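Local structure of trehalose-6-phosphate phosphatase (Candida albicans, 5DXF) at residues I446-K449 against Y450-S453; T516-F519 against I520-L524. The protein belongs to glycosyltransferase family 20, whose clan has the GT-B fold of two Rossmann-like halves. All blocks are in the same frame, centred on the assembly; numbering follows the deposited sequence.

Contact 1 of 2, residues I446-K449 against Y450-S453; sequences ICQK and YNNS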
ATOM      1  N   ILE A 446       8.019 -11.703  -8.601  1.00 53.10           N
ATOM      2  CA  ILE A 446       7.416 -12.235  -9.825  1.00 50.04           C
ATOM      3  C   ILE A 446       8.317 -11.973 -11.033  1.00 58.51           C
ATOM      4  O   ILE A 446       8.560 -12.863 -11.855  1.00 57.30           O
ATOM      5  CB  ILE A 446       6.027 -11.625 -10.114  1.00 54.92           C
ATOM      6  CG1 ILE A 446       5.008 -12.047  -9.060  1.00 51.36           C
ATOM      7  CG2 ILE A 446       5.544 -12.038 -11.496  1.00 53.81           C
ATOM      8  CD1 ILE A 446       3.621 -11.543  -9.356  1.00 51.91           C
ATOM      9  N   CYS A 447       8.816 -10.745 -11.123  1.00 59.57           N
ATOM     10  CA  CYS A 447       9.630 -10.321 -12.257  1.00 50.33           C
ATOM     11  C   CYS A 447      10.986 -11.011 -12.309  1.00 52.81           C
ATOM     12  O   CYS A 447      11.680 -10.939 -13.323  1.00 60.27           O
ATOM     13  CB  CYS A 447       9.835  -8.804 -12.224  1.00 51.28           C
ATOM     14  SG  CYS A 447       8.367  -7.833 -12.635  1.00 62.80           S
ATOM     15  N   GLN A 448      11.369 -11.670 -11.220  1.00 52.49           N
ATOM     16  CA  GLN A 448      12.679 -12.308 -11.163  1.00 54.68           C
ATOM     17  C   GLN A 448      12.639 -13.828 -11.233  1.00 54.17           C
ATOM     18  O   GLN A 448      13.651 -14.472 -10.978  1.00 47.96           O
ATOM     19  CB  GLN A 448      13.411 -11.893  -9.884  1.00 53.44           C
ATOM     20  CG  GLN A 448      13.869 -10.458  -9.889  1.00 52.35           C
ATOM     21  CD  GLN A 448      14.800 -10.150 -11.041  1.00 59.36           C
ATOM     22  OE1 GLN A 448      15.577 -11.002 -11.470  1.00 57.30           O
ATOM     23  NE2 GLN A 448      14.727  -8.928 -11.551  1.00 51.40           N
ATOM     24  N   LYS A 449      11.494 -14.409 -11.578  1.00 53.89           N
ATOM     25  CA  LYS A 449      11.374 -15.866 -11.560  1.00 61.52           C
ATOM     26  C   LYS A 449      12.347 -16.538 -12.528  1.00 61.82           C
ATOM     27  O   LYS A 449      12.863 -17.617 -12.241  1.00 57.70           O
ATOM     28  CB  LYS A 449       9.933 -16.307 -11.869  1.00 62.07           C
ATOM     29  CG  LYS A 449       9.626 -16.533 -13.342  1.00 55.19           C
ATOM     30  CD  LYS A 449       8.139 -16.771 -13.583  1.00 60.56           C
ATOM     31  CE  LYS A 449       7.796 -18.254 -13.726  1.00 63.83           C
ATOM     32  NZ  LYS A 449       6.395 -18.467 -14.212  1.00 60.80           N
ATOM     33  N   TYR A 450      12.618 -15.902 -13.661  1.00 55.19           N
ATOM     34  CA  TYR A 450      13.530 -16.490 -14.631  1.00 48.26           C
ATOM     35  C   TYR A 450      14.951 -15.992 -14.402  1.00 55.40           C
ATOM     36  O   TYR A 450      15.919 -16.716 -14.631  1.00 59.92           O
ATOM     37  CB  TYR A 450      13.072 -16.176 -16.059  1.00 51.84           C
ATOM     38  CG  TYR A 450      11.677 -16.666 -16.378  1.00 58.92           C
ATOM     39  CD1 TYR A 450      10.706 -15.794 -16.849  1.00 54.13           C
ATOM     40  CD2 TYR A 450      11.330 -18.000 -16.206  1.00 56.10           C
ATOM     41  CE1 TYR A 450       9.427 -16.238 -17.148  1.00 62.70           C
ATOM     42  CE2 TYR A 450      10.055 -18.454 -16.501  1.00 50.53           C
ATOM     43  CZ  TYR A 450       9.108 -17.568 -16.971  1.00 55.70           C
ATOM     44  OH  TYR A 450       7.841 -18.017 -17.265  1.00 68.15           O
ATOM     45  N   ASN A 451      15.070 -14.760 -13.926  1.00 55.48           N
ATOM     46  CA  ASN A 451      16.372 -14.138 -13.750  1.00 55.22           C
ATOM     47  C   ASN A 451      16.989 -14.388 -12.371  1.00 55.04           C
ATOM     48  O   ASN A 451      18.214 -14.424 -12.230  1.00 51.98           O
ATOM     49  CB  ASN A 451      16.258 -12.629 -14.017  1.00 56.52           C
ATOM     50  CG  ASN A 451      17.606 -11.959 -14.122  1.00 57.19           C
ATOM     51  OD1 ASN A 451      17.779 -10.812 -13.722  1.00 60.14           O
ATOM     52  ND2 ASN A 451      18.580 -12.687 -14.661  1.00 60.19           N
ATOM     53  N   ASN A 452      16.133 -14.563 -11.368  1.00 49.75           N
ATOM     54  CA  ASN A 452      16.545 -14.938 -10.011  1.00 57.15           C
ATOM     55  C   ASN A 452      17.427 -13.928  -9.283  1.00 55.96           C
ATOM     56  O   ASN A 452      18.364 -14.314  -8.588  1.00 53.60           O
ATOM     57  CB  ASN A 452      17.268 -16.294 -10.023  1.00 58.84           C
ATOM     58  CG  ASN A 452      16.438 -17.400 -10.637  1.00 61.16           C
ATOM     59  OD1 ASN A 452      15.382 -17.766 -10.118  1.00 65.18           O
ATOM     60  ND2 ASN A 452      16.926 -17.958 -11.738  1.00 61.16           N
ATOM     61  N   SER A 453      17.131 -12.642  -9.424  1.00 54.23           N
ATOM     62  CA  SER A 453      17.876 -11.630  -8.683  1.00 54.09           C
ATOM     63  C   SER A 453      17.369 -11.515  -7.241  1.00 45.48           C
ATOM     64  O   SER A 453      16.165 -11.607  -6.990  1.00 40.34           O
ATOM     65  CB  SER A 453      17.801 -10.276  -9.390  1.00 56.96           C
ATOM     66  OG  SER A 453      18.622 -10.266 -10.546  1.00 64.20           O
TER
HETATM   67  O   HOH W   1      13.117 -13.225 -14.577  1.00 47.05           O
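Gln-448 holds Asn-452 and Ser-453 in the turn that carries the chain from helix 439-447 to strand 455-458, the second half of a beta-alpha-beta crossover that starts at strand 428-430. Gln-448 O accepts from Asn-452 N (2.5 Å as modelled, a length not to be leaned on at this resolution). The side-chain OE1 of Gln-448 takes the next amide, Ser-453 N, at 3.0 Å. That nitrogen sits above the plane of the side-chain carbonyl, 38° out of it. A bend at chi2 (-59°) folds the side chain so that OE1 meets the turn, alongside the side chain of Asn-451. The other end of the amide is used too: NE2 donates to Arg-423 O and weakly to Leu-422 O, while Ser-453 OG bonds Ala-425 O. A water links the helix end to the turn, donating to Cys-447 O at 3.0 Å and accepting from Asn-451 N at 2.6 Å.

Lys-449 lies alongside Tyr-450, pointing the same way, with CG and CD over one face of the ring. Its ammonium has its main partners elsewhere, in a salt bridge to Glu-307 and a hydrogen bond to Tyr-504 OH; the bond from Lys-449 NZ to Tyr-450 OH is weak, at 3.4 Å. Further back along the lysine, CG makes a CH-pi contact 3.5 Å from the centroid of the Tyr-450 ring, only 4° off the ring normal.

Contact 2 of 2, residues T516-F519 against I520-L524; sequences TSTF and ICDIL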
ATOM      1  N   THR A 516      -8.858 -11.825  -1.694  1.00 55.14           N
ATOM      2  CA  THR A 516     -10.149 -11.175  -1.722  1.00 64.96           C
ATOM      3  C   THR A 516     -11.286 -12.169  -1.493  1.00 63.30           C
ATOM      4  O   THR A 516     -12.226 -11.891  -0.769  1.00 68.88           O
ATOM      5  CB  THR A 516     -10.333 -10.230  -2.941  1.00 20.00           C
ATOM      6  OG1 THR A 516     -11.641 -10.376  -3.495  1.00 20.00           O
ATOM      7  CG2 THR A 516      -9.277 -10.458  -4.015  1.00 20.00           C
ATOM      8  N   SER A 517     -11.187 -13.343  -2.096  1.00 60.06           N
ATOM      9  CA  SER A 517     -12.188 -14.376  -1.874  1.00 67.45           C
ATOM     10  C   SER A 517     -12.240 -14.895  -0.438  1.00 62.66           C
ATOM     11  O   SER A 517     -13.299 -14.985   0.152  1.00 56.03           O
ATOM     12  CB  SER A 517     -11.930 -15.535  -2.839  1.00 65.07           C
ATOM     13  OG  SER A 517     -12.523 -16.737  -2.397  1.00 72.43           O
ATOM     14  N   THR A 518     -11.077 -15.184   0.118  1.00 57.33           N
ATOM     15  CA  THR A 518     -10.920 -15.610   1.505  1.00 57.29           C
ATOM     16  C   THR A 518     -11.532 -14.612   2.484  1.00 65.02           C
ATOM     17  O   THR A 518     -12.232 -15.010   3.416  1.00 59.63           O
ATOM     18  CB  THR A 518      -9.435 -15.813   1.876  1.00 62.64           C
ATOM     19  OG1 THR A 518      -8.804 -16.655   0.903  1.00 65.30           O
ATOM     20  CG2 THR A 518      -9.309 -16.447   3.254  1.00 56.74           C
ATOM     21  N   PHE A 519     -11.288 -13.321   2.271  1.00 63.15           N
ATOM     22  CA  PHE A 519     -11.790 -12.330   3.210  1.00 65.49           C
ATOM     23  C   PHE A 519     -13.313 -12.243   3.175  1.00 62.50           C
ATOM     24  O   PHE A 519     -13.945 -12.147   4.231  1.00 58.57           O
ATOM     25  CB  PHE A 519     -11.180 -10.952   2.954  1.00 64.15           C
ATOM     26  CG  PHE A 519     -11.416  -9.989   4.077  1.00 54.48           C
ATOM     27  CD1 PHE A 519     -10.746 -10.135   5.282  1.00 51.74           C
ATOM     28  CD2 PHE A 519     -12.334  -8.962   3.947  1.00 57.20           C
ATOM     29  CE1 PHE A 519     -10.973  -9.264   6.329  1.00 59.57           C
ATOM     30  CE2 PHE A 519     -12.563  -8.084   4.988  1.00 59.88           C
ATOM     31  CZ  PHE A 519     -11.883  -8.236   6.182  1.00 58.61           C
ATOM     32  N   ILE A 520     -13.901 -12.279   1.981  1.00 60.07           N
ATOM     33  CA  ILE A 520     -15.356 -12.248   1.865  1.00 66.68           C
ATOM     34  C   ILE A 520     -15.930 -13.459   2.603  1.00 64.45           C
ATOM     35  O   ILE A 520     -16.880 -13.342   3.396  1.00 65.27           O
ATOM     36  CB  ILE A 520     -15.819 -12.229   0.377  1.00 69.95           C
ATOM     37  CG1 ILE A 520     -15.514 -10.868  -0.259  1.00 66.45           C
ATOM     38  CG2 ILE A 520     -17.303 -12.504   0.274  1.00 66.76           C
ATOM     39  CD1 ILE A 520     -15.156 -10.919  -1.741  1.00 62.02           C
ATOM     40  N   CYS A 521     -15.305 -14.613   2.374  1.00 62.82           N
ATOM     41  CA  CYS A 521     -15.693 -15.841   3.055  1.00 64.77           C
ATOM     42  C   CYS A 521     -15.587 -15.693   4.581  1.00 69.76           C
ATOM     43  O   CYS A 521     -16.417 -16.231   5.301  1.00 64.42           O
ATOM     44  CB  CYS A 521     -14.851 -17.023   2.564  1.00 66.55           C
ATOM     45  SG  CYS A 521     -15.497 -17.833   1.061  1.00 87.56           S
ATOM     46  N   ASP A 522     -14.600 -14.941   5.068  1.00 71.12           N
ATOM     47  CA  ASP A 522     -14.431 -14.750   6.512  1.00 66.13           C
ATOM     48  C   ASP A 522     -15.522 -13.838   7.091  1.00 71.35           C
ATOM     49  O   ASP A 522     -16.101 -14.132   8.151  1.00 73.39           O
ATOM     50  CB  ASP A 522     -13.040 -14.189   6.818  1.00 63.52           C
ATOM     51  CG  ASP A 522     -11.922 -15.150   6.438  1.00 64.11           C
ATOM     52  OD1 ASP A 522     -12.174 -16.370   6.343  1.00 72.44           O
ATOM     53  OD2 ASP A 522     -10.784 -14.681   6.232  1.00 59.04           O
ATOM     54  N   ILE A 523     -15.865 -12.799   6.338  1.00 61.26           N
ATOM     55  CA  ILE A 523     -16.883 -11.877   6.782  1.00 65.26           C
ATOM     56  C   ILE A 523     -18.164 -12.651   6.942  1.00 72.26           C
ATOM     57  O   ILE A 523     -18.845 -12.527   7.948  1.00 69.18           O
ATOM     58  CB  ILE A 523     -17.154 -10.806   5.716  1.00 59.34           C
ATOM     59  CG1 ILE A 523     -15.946  -9.912   5.521  1.00 65.77           C
ATOM     60  CG2 ILE A 523     -18.348  -9.942   6.077  1.00 61.39           C
ATOM     61  CD1 ILE A 523     -16.218  -8.760   4.586  1.00 64.29           C
ATOM     62  N   LEU A 524     -18.477 -13.463   5.944  1.00 76.18           N
ATOM     63  CA  LEU A 524     -19.690 -14.261   5.970  1.00 78.80           C
ATOM     64  C   LEU A 524     -19.652 -15.306   7.065  1.00 78.53           C
ATOM     65  O   LEU A 524     -20.643 -15.568   7.729  1.00 73.42           O
ATOM     66  CB  LEU A 524     -19.958 -14.877   4.608  1.00 20.00           C
ATOM     67  CG  LEU A 524     -20.363 -13.816   3.594  1.00 20.00           C
ATOM     68  CD1 LEU A 524     -20.831 -14.448   2.303  1.00 20.00           C
ATOM     69  CD2 LEU A 524     -21.424 -12.893   4.160  1.00 20.00           C
TER
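Thr-516 to Leu-524 is unbroken alpha-helix, and four successive i to i+4 backbone bonds tie residues 516-519 to residues 520-523. Ile-520 N donates to Thr-516 O at 3.2 Å and Cys-521 N to Ser-517 O at 3.0 Å. The next two, Asp-522 N to Thr-518 O and Ile-523 N to Phe-519 O, are both 2.9 Å; the one from Asp-522 is the most bent at its hydrogen, 137°.

The side chains pair along the same spacing. Phe-519 has CG anti to its own N (chi1 -167°) and beside the carbonyl carbon, and its CE2 lies 3.7 Å from Ile-523 CD1 in an apolar contact, the two side chains crossing at a slant. Thr-516 and Ile-520 run side by side, with the end of the Ile-520 side chain near the Thr-516 carbonyl. Thr-518 and Asp-522 also point the same way: the methyl CG2 of Thr-518 is 3.8 Å from Asp-522 OD2, while the Thr-518 hydroxyl is turned back to bond Asn-514 O. Glu-295 OE1 lies close to Asp-522 OD2, two like charges, and the side chain of Asp-522 also touches Lys-256 of strand 256-259.

Beyond the helix, Phe-519 stacks on Trp-202 of strand 200-204, Ile-520 touches the same strand, and Ser-517 OG bonds Ala-2 O near the chain start. Helix 512-526 is the last helix of the GT-B domain, and it crosses back to pack on the N-terminal Rossmann-like sheet.

Overall arrangement
Contact 1 and contact 2 sit in different halves of the GT-B fold, their centres 31 Å apart and their nearest atoms about 14 Å apart, without touching. Contact 1 belongs to the C-terminal half, beside the small parallel sheet of strands 428-430, 455-458 and 471-473. Contact 2 comes later in the chain, yet lies on the large sheet of the N-terminal half. Helix 493-509 connects them: Asn-452 of contact 1 rests on its Val-497 and Glu-500, and the chain then leads from its far end into helix 512-526. Both are structural packing within the fold.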